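Local coordinates for protein haloalkane dehalogenase (Mycobacterium rhodesiae, PDB 4MJ3) that hydrolyses carbon-halogen bonds of haloalkanes, releasing the corresponding alcohol and a halide ion, at residues V48-H53 against R75-D80; P56-L61 against F84-K89; P67-A72 against E292-F297; F174-I179 against A195-F200; K230-L235 against R261-G266. One frame throughout, in Å; residues are numbered along the deposited sequence.

Contact 1: residues V48-H53 against R75-D80; sequences VVLLLH and RAVAID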
# COMPACT_ATOMS: atom_id res chain seq x y z
N VAL A 48 -17.15 0.39 -0.54
CA VAL A 48 -15.83 0.99 -0.66
C VAL A 48 -14.77 -0.10 -0.76
O VAL A 48 -14.71 -0.99 0.09
CB VAL A 48 -15.52 1.89 0.54
CG1 VAL A 48 -14.05 2.34 0.52
CG2 VAL A 48 -16.46 3.09 0.58
N VAL A 49 -13.90 0.04 -1.76
CA VAL A 49 -12.69 -0.77 -1.85
C VAL A 49 -11.53 0.21 -1.70
O VAL A 49 -11.35 1.10 -2.53
CB VAL A 49 -12.61 -1.48 -3.19
CG1 VAL A 49 -11.34 -2.32 -3.28
CG2 VAL A 49 -13.86 -2.33 -3.41
N LEU A 50 -10.77 0.05 -0.63
CA LEU A 50 -9.65 0.94 -0.33
C LEU A 50 -8.37 0.31 -0.80
O LEU A 50 -7.99 -0.77 -0.33
CB LEU A 50 -9.58 1.24 1.17
CG LEU A 50 -8.43 2.13 1.61
CD1 LEU A 50 -8.51 3.51 0.98
CD2 LEU A 50 -8.48 2.22 3.12
N LEU A 51 -7.68 0.99 -1.72
CA LEU A 51 -6.50 0.47 -2.39
C LEU A 51 -5.25 1.16 -1.87
O LEU A 51 -5.06 2.35 -2.11
CB LEU A 51 -6.61 0.72 -3.90
CG LEU A 51 -7.89 0.19 -4.57
CD1 LEU A 51 -8.06 0.79 -5.95
CD2 LEU A 51 -7.88 -1.32 -4.63
N LEU A 52 -4.42 0.43 -1.14
CA LEU A 52 -3.23 1.01 -0.54
C LEU A 52 -1.96 0.50 -1.18
O LEU A 52 -1.75 -0.72 -1.30
CB LEU A 52 -3.20 0.77 0.98
CG LEU A 52 -4.38 1.33 1.78
CD1 LEU A 52 -4.12 1.17 3.28
CD2 LEU A 52 -4.68 2.78 1.43
N HIS A 53 -1.13 1.44 -1.61
CA HIS A 53 0.15 1.16 -2.24
C HIS A 53 1.23 1.22 -1.19
O HIS A 53 1.02 1.68 -0.06
CB HIS A 53 0.43 2.21 -3.30
CG HIS A 53 0.90 3.51 -2.73
ND1 HIS A 53 2.21 3.76 -2.43
CD2 HIS A 53 0.21 4.59 -2.30
CE1 HIS A 53 2.32 4.95 -1.88
NE2 HIS A 53 1.12 5.48 -1.80
N ARG A 75 -17.04 1.29 -5.25
CA ARG A 75 -16.40 2.59 -5.12
C ARG A 75 -14.93 2.38 -4.78
O ARG A 75 -14.60 1.89 -3.70
CB ARG A 75 -17.10 3.40 -4.03
CG ARG A 75 -16.50 4.77 -3.78
CD ARG A 75 -17.31 5.53 -2.75
NE ARG A 75 -16.56 6.67 -2.23
CZ ARG A 75 -16.69 7.17 -1.01
NH1 ARG A 75 -17.51 6.61 -0.12
NH2 ARG A 75 -15.98 8.23 -0.65
N ALA A 76 -14.05 2.80 -5.68
CA ALA A 76 -12.63 2.61 -5.51
C ALA A 76 -12.01 3.88 -4.94
O ALA A 76 -12.12 4.96 -5.53
CB ALA A 76 -11.98 2.25 -6.84
N VAL A 77 -11.33 3.73 -3.81
CA VAL A 77 -10.63 4.81 -3.18
C VAL A 77 -9.17 4.39 -3.02
O VAL A 77 -8.88 3.30 -2.54
CB VAL A 77 -11.25 5.13 -1.81
CG1 VAL A 77 -10.50 6.26 -1.13
CG2 VAL A 77 -12.72 5.47 -2.00
N ALA A 78 -8.25 5.23 -3.49
CA ALA A 78 -6.82 4.94 -3.40
C ALA A 78 -6.13 6.16 -2.78
O ALA A 78 -6.38 7.29 -3.21
CB ALA A 78 -6.23 4.66 -4.77
N ILE A 79 -5.29 5.94 -1.78
CA ILE A 79 -4.71 7.06 -1.04
C ILE A 79 -3.18 7.00 -1.15
O ILE A 79 -2.61 5.95 -0.93
CB ILE A 79 -5.12 7.00 0.45
CG1 ILE A 79 -6.65 7.04 0.59
CG2 ILE A 79 -4.47 8.13 1.24
CD1 ILE A 79 -7.15 6.86 2.00
N ASP A 80 -2.55 8.13 -1.44
CA ASP A 80 -1.10 8.21 -1.47
C ASP A 80 -0.51 8.44 -0.06
O ASP A 80 -0.87 9.38 0.63
CB ASP A 80 -0.61 9.36 -2.36
CG ASP A 80 -0.86 9.12 -3.85
OD1 ASP A 80 -1.15 7.97 -4.29
OD2 ASP A 80 -0.77 10.13 -4.59
O HOH W 1 -2.90 3.62 -3.35
O HOH W 2 -1.40 3.60 0.34
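Arg75 opens the second strand with its chain extended and CG anti to the backbone N (chi1 179°), lying alongside Val48 and pointing the same way. Its NH1 comes 3.7 Å from Val48 CG2, while NH2 forms a salt bridge with Asp40 of strand 33-41. The carbonyl O of Arg75 takes a nearly straight bond from Val49 N (2.8 Å). Ala76 has its methyl on the face shared with Val49 and Leu51. Val77 is gripped twice by the backbone: its N donates to Val49 O at 2.9 Å, and its O accepts from Leu51 N at 2.7 Å. Its CG1 meets Leu50 CD1 on the other face. Ala78 CB packs 4.1 Å from Leu51 CB. At Ile79 the strands spread, and a water instead takes up Leu51 O (2.8 Å). A second water donates to both Ile79 O and His53 O. On the face of Leu50 and Val77, the Ile79 and Leu50 side chains cross obliquely, CD1 to CD1 3.8 Å. Asp80 closes the segment: its CA meets the His53 ring at the edge, 3.5 Å from His53 NE2, an atom hydrogen-bonded to Leu81 N. The pair belongs to a right-handed beta-alpha-beta crossover and to the central sheet. Helix 66-71 covers the face of Val49 and Leu51, helix 98-112 covers that of Leu50, Leu52 and Ile79, and strands 33-41 and 117-121 flank the two.

Contact 2: residues P56-L61 against F84-K89; sequences PSWSYL and FGRSDK
Two loops approach most closely at Trp58 and Gly85, whose CA atoms are 4.8 Å apart; Gly85 sits in a type II' turn from Phe84 to Ser87, and Pro56 follows a cis peptide bond. No direct hydrogen bond spans the loops, but one water accepts from Gly85 N and donates to Ser57 O, at 2.8 Å from each of these two atoms. Trp58 has the largest share of the packing. Its CB lies 3.3 Å from Gly85 CA, and CG, in the crowded position between the backbone N and the carbonyl carbon (chi1 60°), turns the indole back over that same CA. Gly85 CA lies 3.2 Å above the indole plane, displaced toward the rim, while Tyr60 CB covers the opposite side. Having no side chain, Gly85 allows this approach, and its positive phi (60°) suits the turn. At the far end of the indole, Trp58 CZ3 meets Arg86 CG at 3.9 Å, the two side chains running alongside each other; the guanidinium goes on to a salt bridge with Asp8. Phe84 CD2 lies 3.6 Å from Ser57 O, and its CE2 reaches Pro56 CA. Lys89 NZ ties the turn to the residues that follow, donating to Gly85 O (2.8 Å) and Ser87 O, with Thr6 OG1 as a further partner. The first loop begins with the proline that ends the His-Gly-X-Pro motif of alpha/beta hydrolases, a region that in relatives contributes to the oxyanion hole.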
# COMPACT_ATOMS: atom_id res chain seq x y z
N PRO A 56 8.22 1.92 -3.59
CA PRO A 56 8.24 3.38 -3.59
C PRO A 56 7.23 3.82 -4.65
O PRO A 56 7.57 4.55 -5.58
CB PRO A 56 9.65 3.69 -4.08
CG PRO A 56 9.96 2.57 -5.03
CD PRO A 56 9.03 1.40 -4.71
N SER A 57 6.02 3.32 -4.55
CA SER A 57 5.00 3.54 -5.59
C SER A 57 4.03 4.64 -5.15
O SER A 57 4.35 5.45 -4.28
CB SER A 57 4.30 2.23 -5.89
OG SER A 57 3.54 1.77 -4.79
N TRP A 58 2.90 4.73 -5.85
CA TRP A 58 1.79 5.57 -5.43
C TRP A 58 0.53 5.04 -6.07
O TRP A 58 0.55 3.94 -6.65
CB TRP A 58 2.04 7.05 -5.72
CG TRP A 58 2.26 7.50 -7.14
CD1 TRP A 58 3.36 7.27 -7.92
CD2 TRP A 58 1.39 8.36 -7.92
NE1 TRP A 58 3.20 7.91 -9.15
CE2 TRP A 58 2.01 8.57 -9.16
CE3 TRP A 58 0.16 8.98 -7.67
CZ2 TRP A 58 1.44 9.38 -10.15
CZ3 TRP A 58 -0.42 9.76 -8.66
CH2 TRP A 58 0.23 9.97 -9.86
N SER A 59 -0.58 5.79 -5.97
CA SER A 59 -1.89 5.29 -6.45
C SER A 59 -1.94 4.99 -7.95
O SER A 59 -2.79 4.22 -8.40
CB SER A 59 -2.99 6.27 -6.06
OG SER A 59 -3.13 6.26 -4.63
N TYR A 60 -0.98 5.51 -8.71
CA TYR A 60 -0.77 5.15 -10.10
C TYR A 60 -0.69 3.64 -10.31
O TYR A 60 -1.14 3.13 -11.33
CB TYR A 60 0.48 5.82 -10.66
CG TYR A 60 0.59 5.78 -12.14
CD1 TYR A 60 -0.17 6.63 -12.92
CD2 TYR A 60 1.46 4.89 -12.79
CE1 TYR A 60 -0.08 6.63 -14.30
CE2 TYR A 60 1.56 4.88 -14.17
CZ TYR A 60 0.77 5.73 -14.92
OH TYR A 60 0.84 5.75 -16.30
N LEU A 61 -0.12 2.94 -9.32
CA LEU A 61 -0.03 1.47 -9.33
C LEU A 61 -1.37 0.75 -9.49
O LEU A 61 -1.41 -0.36 -10.00
CB LEU A 61 0.66 1.02 -8.04
CG LEU A 61 0.89 -0.48 -7.80
CD1 LEU A 61 1.72 -1.08 -8.93
CD2 LEU A 61 1.57 -0.65 -6.45
N PHE A 84 4.89 10.25 -0.75
CA PHE A 84 4.72 9.55 -2.04
C PHE A 84 3.66 10.18 -2.92
O PHE A 84 2.80 10.92 -2.43
CB PHE A 84 4.38 8.07 -1.75
CG PHE A 84 5.47 7.37 -1.00
CD1 PHE A 84 5.55 7.46 0.38
CD2 PHE A 84 6.51 6.72 -1.69
CE1 PHE A 84 6.62 6.92 1.07
CE2 PHE A 84 7.58 6.18 -0.99
CZ PHE A 84 7.61 6.26 0.38
N GLY A 85 3.73 9.90 -4.21
CA GLY A 85 2.67 10.28 -5.11
C GLY A 85 2.47 11.78 -5.12
O GLY A 85 3.43 12.53 -5.24
N ARG A 86 1.21 12.19 -5.01
CA ARG A 86 0.84 13.59 -4.95
C ARG A 86 0.60 14.09 -3.51
O ARG A 86 0.14 15.21 -3.33
CB ARG A 86 -0.38 13.81 -5.84
CG ARG A 86 -0.14 13.40 -7.28
CD ARG A 86 -1.33 13.71 -8.19
NE ARG A 86 -1.36 15.14 -8.49
CZ ARG A 86 -1.96 15.70 -9.54
NH1 ARG A 86 -2.63 14.96 -10.41
NH2 ARG A 86 -1.88 17.02 -9.70
N SER A 87 0.96 13.29 -2.51
CA SER A 87 0.91 13.72 -1.13
C SER A 87 2.13 14.56 -0.76
O SER A 87 3.17 14.51 -1.44
CB SER A 87 0.75 12.54 -0.17
OG SER A 87 -0.52 11.89 -0.33
N ASP A 88 1.99 15.37 0.28
CA ASP A 88 3.11 16.15 0.78
C ASP A 88 4.23 15.26 1.33
O ASP A 88 4.01 14.10 1.67
CB ASP A 88 2.65 17.13 1.87
CG ASP A 88 1.89 18.32 1.30
OD1 ASP A 88 1.88 18.50 0.07
OD2 ASP A 88 1.31 19.09 2.12
N LYS A 89 5.44 15.83 1.40
CA LYS A 89 6.65 15.05 1.58
C LYS A 89 7.59 15.72 2.59
O LYS A 89 8.40 16.59 2.25
CB LYS A 89 7.36 14.83 0.24
CG LYS A 89 6.48 14.17 -0.82
CD LYS A 89 7.21 13.91 -2.12
CE LYS A 89 6.34 13.11 -3.07
NZ LYS A 89 5.09 13.81 -3.44
O HOH W 3 5.51 7.86 -5.00

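Contact 3: residues P67-A72 against E292-F297; sequences PVLVEA and EAVVTF
Val295 projects from helix 282-300 toward the end of helix 66-71, and its side chain divides at once. CB itself makes no close approach to the facing segment; the two methyl groups do the touching. CG1, anti to the backbone N (chi1 172°), comes 3.8 Å from Ala72 CB. CG2, anti to the carbonyl carbon, goes deeper: it lies 3.6 Å from the same Ala72 CB, 4.1 Å from Leu69 CD2 and 4.4 Å from Val68 CG1. One methyl of Val295 thus touches three residues, Val68, Leu69 and Ala72, at the C-terminal end of helix 66-71 and just beyond it. Leu69 and Val295 slide past each other in opposite directions, and Leu69 CD2 also meets Val294 CG1 at 4.0 Å, the two side chains crossing obliquely. At the outer margin Glu292 bends at chi2 (-70°), so that its carboxylate end turns back across Val68; OE2 is 3.9 Å from Val68 CG1, and the side chains cross at about a right angle. The segment axes approach to 9.6 Å, running in the same general direction at 29°. Leu74 lies against both Leu69 and Val295, and Ala72 O accepts a hydrogen bond from Arg299 further along the second helix. With no hydrogen bond or salt bridge between the segments, cohesion here rests on methyl packing, graded from buried Val294 and Val295 to the exposed acid of Glu292.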
# COMPACT_ATOMS: atom_id res chain seq x y z
N PRO A 67 -10.73 0.73 -13.01
CA PRO A 67 -11.87 0.60 -13.92
C PRO A 67 -12.67 -0.69 -13.76
O PRO A 67 -13.87 -0.67 -13.93
CB PRO A 67 -11.21 0.67 -15.31
CG PRO A 67 -9.95 1.42 -15.09
CD PRO A 67 -9.48 0.96 -13.75
N VAL A 68 -12.00 -1.78 -13.42
CA VAL A 68 -12.67 -3.07 -13.18
C VAL A 68 -13.59 -2.97 -11.95
O VAL A 68 -14.74 -3.39 -12.00
CB VAL A 68 -11.64 -4.19 -12.96
CG1 VAL A 68 -12.33 -5.50 -12.60
CG2 VAL A 68 -10.78 -4.36 -14.20
N LEU A 69 -13.09 -2.36 -10.89
CA LEU A 69 -13.86 -2.21 -9.65
C LEU A 69 -15.07 -1.31 -9.90
O LEU A 69 -16.18 -1.61 -9.49
CB LEU A 69 -12.95 -1.64 -8.55
CG LEU A 69 -11.77 -2.53 -8.16
CD1 LEU A 69 -10.83 -1.79 -7.24
CD2 LEU A 69 -12.21 -3.84 -7.52
N VAL A 70 -14.85 -0.21 -10.61
CA VAL A 70 -15.92 0.74 -10.93
C VAL A 70 -17.00 0.11 -11.81
O VAL A 70 -18.19 0.29 -11.56
CB VAL A 70 -15.33 2.00 -11.61
CG1 VAL A 70 -16.44 2.87 -12.21
CG2 VAL A 70 -14.50 2.79 -10.60
N GLU A 71 -16.59 -0.64 -12.83
CA GLU A 71 -17.55 -1.30 -13.72
C GLU A 71 -18.39 -2.33 -12.95
O GLU A 71 -19.57 -2.54 -13.27
CB GLU A 71 -16.83 -1.96 -14.88
CG GLU A 71 -17.78 -2.46 -15.98
CD GLU A 71 -18.33 -3.86 -15.78
OE1 GLU A 71 -17.96 -4.59 -14.82
OE2 GLU A 71 -19.16 -4.22 -16.63
N ALA A 72 -17.81 -2.92 -11.92
CA ALA A 72 -18.51 -3.88 -11.06
C ALA A 72 -19.46 -3.23 -10.07
O ALA A 72 -20.11 -3.92 -9.29
CB ALA A 72 -17.50 -4.76 -10.32
N GLU A 292 -10.48 -8.58 -10.66
CA GLU A 292 -11.53 -9.58 -10.84
C GLU A 292 -11.65 -10.49 -9.61
O GLU A 292 -12.77 -10.80 -9.18
CB GLU A 292 -11.32 -10.41 -12.12
CG GLU A 292 -11.54 -9.63 -13.43
CD GLU A 292 -13.00 -9.26 -13.71
OE1 GLU A 292 -13.88 -9.56 -12.87
OE2 GLU A 292 -13.28 -8.65 -14.78
N ALA A 293 -10.53 -10.89 -9.03
CA ALA A 293 -10.54 -11.68 -7.80
C ALA A 293 -11.19 -10.90 -6.65
O ALA A 293 -11.95 -11.48 -5.87
CB ALA A 293 -9.14 -12.12 -7.42
N VAL A 294 -10.92 -9.60 -6.55
CA VAL A 294 -11.54 -8.76 -5.53
C VAL A 294 -13.07 -8.67 -5.71
O VAL A 294 -13.81 -8.82 -4.75
CB VAL A 294 -10.93 -7.34 -5.50
CG1 VAL A 294 -11.73 -6.45 -4.57
CG2 VAL A 294 -9.47 -7.41 -5.07
N VAL A 295 -13.51 -8.50 -6.96
CA VAL A 295 -14.94 -8.41 -7.25
C VAL A 295 -15.62 -9.72 -6.85
O VAL A 295 -16.63 -9.72 -6.17
CB VAL A 295 -15.22 -8.10 -8.72
CG1 VAL A 295 -16.71 -8.21 -9.01
CG2 VAL A 295 -14.71 -6.71 -9.07
N THR A 296 -15.03 -10.84 -7.26
CA THR A 296 -15.58 -12.16 -6.94
C THR A 296 -15.72 -12.37 -5.43
O THR A 296 -16.75 -12.84 -4.95
CB THR A 296 -14.69 -13.26 -7.57
OG1 THR A 296 -14.81 -13.18 -8.99
CG2 THR A 296 -15.09 -14.67 -7.10
N PHE A 297 -14.67 -11.97 -4.70
CA PHE A 297 -14.63 -12.06 -3.23
C PHE A 297 -15.67 -11.18 -2.54
O PHE A 297 -16.34 -11.62 -1.61
CB PHE A 297 -13.21 -11.70 -2.80
CG PHE A 297 -13.02 -11.50 -1.33
CD1 PHE A 297 -13.10 -12.55 -0.44
CD2 PHE A 297 -12.64 -10.26 -0.85
CE1 PHE A 297 -12.86 -12.35 0.92
CE2 PHE A 297 -12.38 -10.04 0.51
CZ PHE A 297 -12.49 -11.09 1.38

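Contact 4: residues F174-I179 against A195-F200; sequences FPAGQI and AYDAPF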
# COMPACT_ATOMS: atom_id res chain seq x y z
N PHE A 174 18.21 7.23 -6.33
CA PHE A 174 17.09 6.34 -6.06
C PHE A 174 16.09 6.42 -7.20
O PHE A 174 15.46 7.47 -7.37
CB PHE A 174 16.44 6.75 -4.75
CG PHE A 174 15.41 5.78 -4.23
CD1 PHE A 174 14.10 5.85 -4.66
CD2 PHE A 174 15.75 4.83 -3.29
CE1 PHE A 174 13.13 4.98 -4.17
CE2 PHE A 174 14.80 3.97 -2.77
CZ PHE A 174 13.49 4.04 -3.20
N PRO A 175 15.97 5.36 -8.04
CA PRO A 175 15.14 5.45 -9.26
C PRO A 175 13.82 4.72 -9.06
O PRO A 175 13.73 3.50 -9.24
CB PRO A 175 16.01 4.73 -10.30
CG PRO A 175 16.75 3.69 -9.49
CD PRO A 175 16.70 4.08 -8.03
N ALA A 176 12.81 5.45 -8.58
CA ALA A 176 11.58 4.78 -8.13
C ALA A 176 10.95 3.94 -9.25
O ALA A 176 10.53 2.81 -9.03
CB ALA A 176 10.58 5.80 -7.58
N GLY A 177 10.89 4.49 -10.44
CA GLY A 177 10.30 3.79 -11.57
C GLY A 177 11.04 2.52 -11.95
O GLY A 177 10.44 1.47 -12.15
N GLN A 178 12.36 2.59 -11.99
CA GLN A 178 13.14 1.39 -12.27
C GLN A 178 13.05 0.36 -11.14
O GLN A 178 13.19 -0.84 -11.38
CB GLN A 178 14.58 1.71 -12.62
CG GLN A 178 14.76 2.22 -14.05
CD GLN A 178 14.50 1.17 -15.12
OE1 GLN A 178 14.36 -0.03 -14.84
NE2 GLN A 178 14.42 1.62 -16.38
N ILE A 179 12.82 0.82 -9.90
CA ILE A 179 12.59 -0.12 -8.79
C ILE A 179 11.30 -0.87 -9.02
O ILE A 179 11.24 -2.09 -8.81
CB ILE A 179 12.62 0.60 -7.42
CG1 ILE A 179 14.04 1.00 -7.07
CG2 ILE A 179 12.00 -0.27 -6.30
CD1 ILE A 179 14.13 2.08 -6.00
N ALA A 195 6.12 7.96 -14.78
CA ALA A 195 4.99 8.22 -13.87
C ALA A 195 5.37 7.92 -12.44
O ALA A 195 4.91 8.59 -11.51
CB ALA A 195 3.77 7.41 -14.29
N TYR A 196 6.22 6.92 -12.23
CA TYR A 196 6.70 6.60 -10.90
C TYR A 196 7.80 7.54 -10.42
O TYR A 196 8.00 7.68 -9.21
CB TYR A 196 7.16 5.14 -10.82
CG TYR A 196 6.01 4.16 -10.79
CD1 TYR A 196 5.09 4.19 -9.75
CD2 TYR A 196 5.82 3.24 -11.81
CE1 TYR A 196 4.03 3.31 -9.72
CE2 TYR A 196 4.76 2.35 -11.79
CZ TYR A 196 3.87 2.40 -10.73
OH TYR A 196 2.82 1.51 -10.70
N ASP A 197 8.51 8.16 -11.35
CA ASP A 197 9.50 9.18 -11.01
C ASP A 197 8.88 10.56 -10.82
O ASP A 197 9.49 11.43 -10.20
CB ASP A 197 10.60 9.24 -12.07
CG ASP A 197 11.46 7.98 -12.09
OD1 ASP A 197 11.51 7.28 -11.08
OD2 ASP A 197 12.06 7.69 -13.14
N ALA A 198 7.67 10.75 -11.31
CA ALA A 198 7.01 12.07 -11.28
C ALA A 198 6.96 12.70 -9.87
O ALA A 198 7.23 13.89 -9.74
CB ALA A 198 5.61 11.98 -11.89
N PRO A 199 6.67 11.90 -8.82
CA PRO A 199 6.67 12.50 -7.48
C PRO A 199 8.00 13.06 -6.99
O PRO A 199 8.01 13.83 -6.02
CB PRO A 199 6.25 11.32 -6.58
CG PRO A 199 5.49 10.41 -7.49
CD PRO A 199 6.27 10.48 -8.77
N PHE A 200 9.10 12.67 -7.61
CA PHE A 200 10.44 12.89 -7.05
C PHE A 200 11.38 13.66 -8.01
O PHE A 200 12.27 13.08 -8.62
CB PHE A 200 11.07 11.53 -6.72
CG PHE A 200 10.24 10.67 -5.81
CD1 PHE A 200 9.83 11.12 -4.56
CD2 PHE A 200 9.84 9.40 -6.22
CE1 PHE A 200 9.04 10.35 -3.74
CE2 PHE A 200 9.07 8.61 -5.39
CZ PHE A 200 8.68 9.07 -4.14
O HOH W 4 12.53 8.40 -8.65
O HOH W 5 13.52 5.28 -12.22
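Phe174 leads into helix 176-182, its ring covered on one face by Ile179 CD1, and its carbonyl O receives a hydrogen bond from Gln206. Pro175 follows at the N-cap position; its O accepts the first turn's bond from Ile179 N. Ala176 turns its methyl toward the other segment, where CB is 3.6 Å from Tyr196 O and 3.9 Å from Phe200 CE2. Its N-H goes to a water at 3.0 Å, which in turn donates to Asp197 OD1. Gly177 makes the direct link: its N donates to Asp197 OD1 at 2.9 Å with an N-H...O angle of 165°, meeting the oxygen from above the carboxylate plane (36° out of it). Gly177 CA also lies 3.5 Å from Tyr196 CB. Gln178 N is served by a second water, 2.9 Å away, that donates to Asp197 OD2 at 3.0 Å. Both carboxylate oxygens therefore serve amides of the first turn, one directly and both through water, a placement that would suit a negative charge at a helix N-terminus. As in relatives, the contact probably lies in the helical cap inserted between strand 140-145 and helix 225-235. Helix 159-170 packs on Ile179, helix 207-211 on Phe174, strand 89-90 on Phe200, and Tyr196 OH bonds Glu284 of helix 282-300.

Contact 5: residues K230-L235 against R261-G266; sequences KAWAAL and RGHVPG
Trp232 and His263 reach toward each other from the ends of two helices and lay their rings flat together. Both carry CG anti to the backbone N (chi1 -180° for Trp232), and the planes of the indole five-membered ring and the imidazole are only 1° apart. The result is an offset stack with ring centroids separated by 3.7 Å. His263 NE2 lies over one indole face, 3.3 Å from Trp232 CE2; further back, His263 CG is 3.3 Å from Trp232 CZ2. The same nitrogen makes the polar link, donating to Trp232 O at 2.7 Å in a nearly straight bond (174°). This oxygen sits in the imidazole plane, at its edge, yet the donor stands above the carbonyl plane rather than along a lone pair. One residue thus offers its ring to the histidine's face and its carbonyl to the histidine's edge, which fixes the rotation of the imidazole and places the proton on NE2. Beside the stack, Leu235 CB comes 4.2 Å from His263 CD2, while Leu235 O touches Pro265 CD at 3.6 Å and Val264 CG1 at 3.8 Å, where the chain leaves the helix. Val259 and Leu260 also pack on Trp232, and Leu130 and Val133 of helix 124-135 on Leu235. It is a helix-end to helix-end junction at the periphery of the alpha/beta hydrolase fold, joining the C-terminal turns of helices 225-235 and 256-263.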
# COMPACT_ATOMS: atom_id res chain seq x y z
N LYS A 230 0.56 -6.24 19.14
CA LYS A 230 -0.83 -6.04 19.54
C LYS A 230 -1.77 -6.11 18.35
O LYS A 230 -2.83 -6.77 18.41
CB LYS A 230 -1.01 -4.71 20.27
CG LYS A 230 -0.40 -4.72 21.66
N ALA A 231 -1.39 -5.45 17.27
CA ALA A 231 -2.19 -5.54 16.02
C ALA A 231 -2.27 -6.96 15.45
O ALA A 231 -3.31 -7.38 14.94
CB ALA A 231 -1.65 -4.58 14.97
N TRP A 232 -1.16 -7.70 15.53
CA TRP A 232 -1.13 -9.07 15.06
C TRP A 232 -2.09 -9.93 15.88
O TRP A 232 -2.84 -10.76 15.34
CB TRP A 232 0.31 -9.61 15.16
CG TRP A 232 0.51 -11.01 14.70
CD1 TRP A 232 0.80 -12.11 15.48
CD2 TRP A 232 0.45 -11.49 13.35
NE1 TRP A 232 0.95 -13.22 14.68
CE2 TRP A 232 0.72 -12.87 13.38
CE3 TRP A 232 0.19 -10.87 12.12
CZ2 TRP A 232 0.75 -13.65 12.20
CZ3 TRP A 232 0.21 -11.65 10.95
CH2 TRP A 232 0.48 -13.01 11.00
N ALA A 233 -2.06 -9.75 17.20
CA ALA A 233 -2.98 -10.47 18.08
C ALA A 233 -4.43 -10.15 17.69
O ALA A 233 -5.27 -11.06 17.60
CB ALA A 233 -2.72 -10.12 19.54
N ALA A 234 -4.71 -8.88 17.43
CA ALA A 234 -6.06 -8.49 17.00
C ALA A 234 -6.45 -9.08 15.64
O ALA A 234 -7.59 -9.52 15.46
CB ALA A 234 -6.20 -6.97 16.98
N LEU A 235 -5.52 -9.13 14.70
CA LEU A 235 -5.77 -9.80 13.42
C LEU A 235 -6.08 -11.27 13.59
O LEU A 235 -6.85 -11.85 12.80
CB LEU A 235 -4.57 -9.69 12.48
CG LEU A 235 -4.47 -8.54 11.51
CD1 LEU A 235 -3.27 -8.82 10.61
CD2 LEU A 235 -5.73 -8.40 10.68
N ARG A 261 -2.32 -16.30 5.98
CA ARG A 261 -3.54 -17.06 5.72
C ARG A 261 -3.93 -17.92 6.94
O ARG A 261 -5.11 -18.03 7.28
CB ARG A 261 -3.40 -17.90 4.44
CG ARG A 261 -4.61 -18.76 4.13
CD ARG A 261 -4.58 -19.47 2.80
NE ARG A 261 -3.26 -19.80 2.30
CZ ARG A 261 -2.53 -20.87 2.67
NH1 ARG A 261 -1.33 -21.10 2.14
NH2 ARG A 261 -3.00 -21.72 3.57
N GLY A 262 -2.94 -18.55 7.56
CA GLY A 262 -3.20 -19.42 8.71
C GLY A 262 -3.57 -18.68 9.98
O GLY A 262 -4.23 -19.21 10.85
N HIS A 263 -3.17 -17.41 10.09
CA HIS A 263 -3.35 -16.64 11.31
C HIS A 263 -4.74 -16.02 11.47
O HIS A 263 -5.27 -15.92 12.58
CB HIS A 263 -2.34 -15.51 11.34
CG HIS A 263 -2.35 -14.71 12.61
ND1 HIS A 263 -2.13 -15.28 13.84
CD2 HIS A 263 -2.56 -13.39 12.84
CE1 HIS A 263 -2.20 -14.35 14.78
NE2 HIS A 263 -2.46 -13.19 14.20
N VAL A 264 -5.33 -15.59 10.35
CA VAL A 264 -6.58 -14.83 10.39
C VAL A 264 -7.78 -15.76 10.32
O VAL A 264 -7.96 -16.46 9.31
CB VAL A 264 -6.66 -13.85 9.21
CG1 VAL A 264 -7.91 -12.98 9.31
CG2 VAL A 264 -5.41 -12.98 9.18
N PRO A 265 -8.61 -15.80 11.38
CA PRO A 265 -9.72 -16.77 11.37
C PRO A 265 -10.68 -16.57 10.18
O PRO A 265 -11.19 -17.55 9.64
CB PRO A 265 -10.44 -16.52 12.69
CG PRO A 265 -9.50 -15.75 13.54
CD PRO A 265 -8.49 -15.09 12.66
N GLY A 266 -10.88 -15.32 9.79
CA GLY A 266 -11.76 -14.99 8.66
C GLY A 266 -11.25 -15.45 7.29
O GLY A 266 -11.97 -15.32 6.29

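How the contacts relate
Contacts 1, 2 and 4 form a continuous chain from the central sheet to the cap. Contacts 1 and 2, with centres 13 Å apart, meet at Asp80 OD1 and Ser59 OG (2.6 Å), a probable hydrogen bond. Contacts 2 and 4, 10 Å apart between centres, meet at Trp58 NE1 and Ala195 O (3.0 Å). In this family the active site lies between the C-terminal strand ends and the cap, so contacts 2 and 4 and the His53-Asp80 end of contact 1 probably lie near it. Contact 3 backs onto contact 1 through Leu69, which packs on Val49 and Leu51. Contact 5 is peripheral, about 6 Å from contact 3 at the nearest atoms and across the chain's centre from contact 4, their centres 34 Å apart.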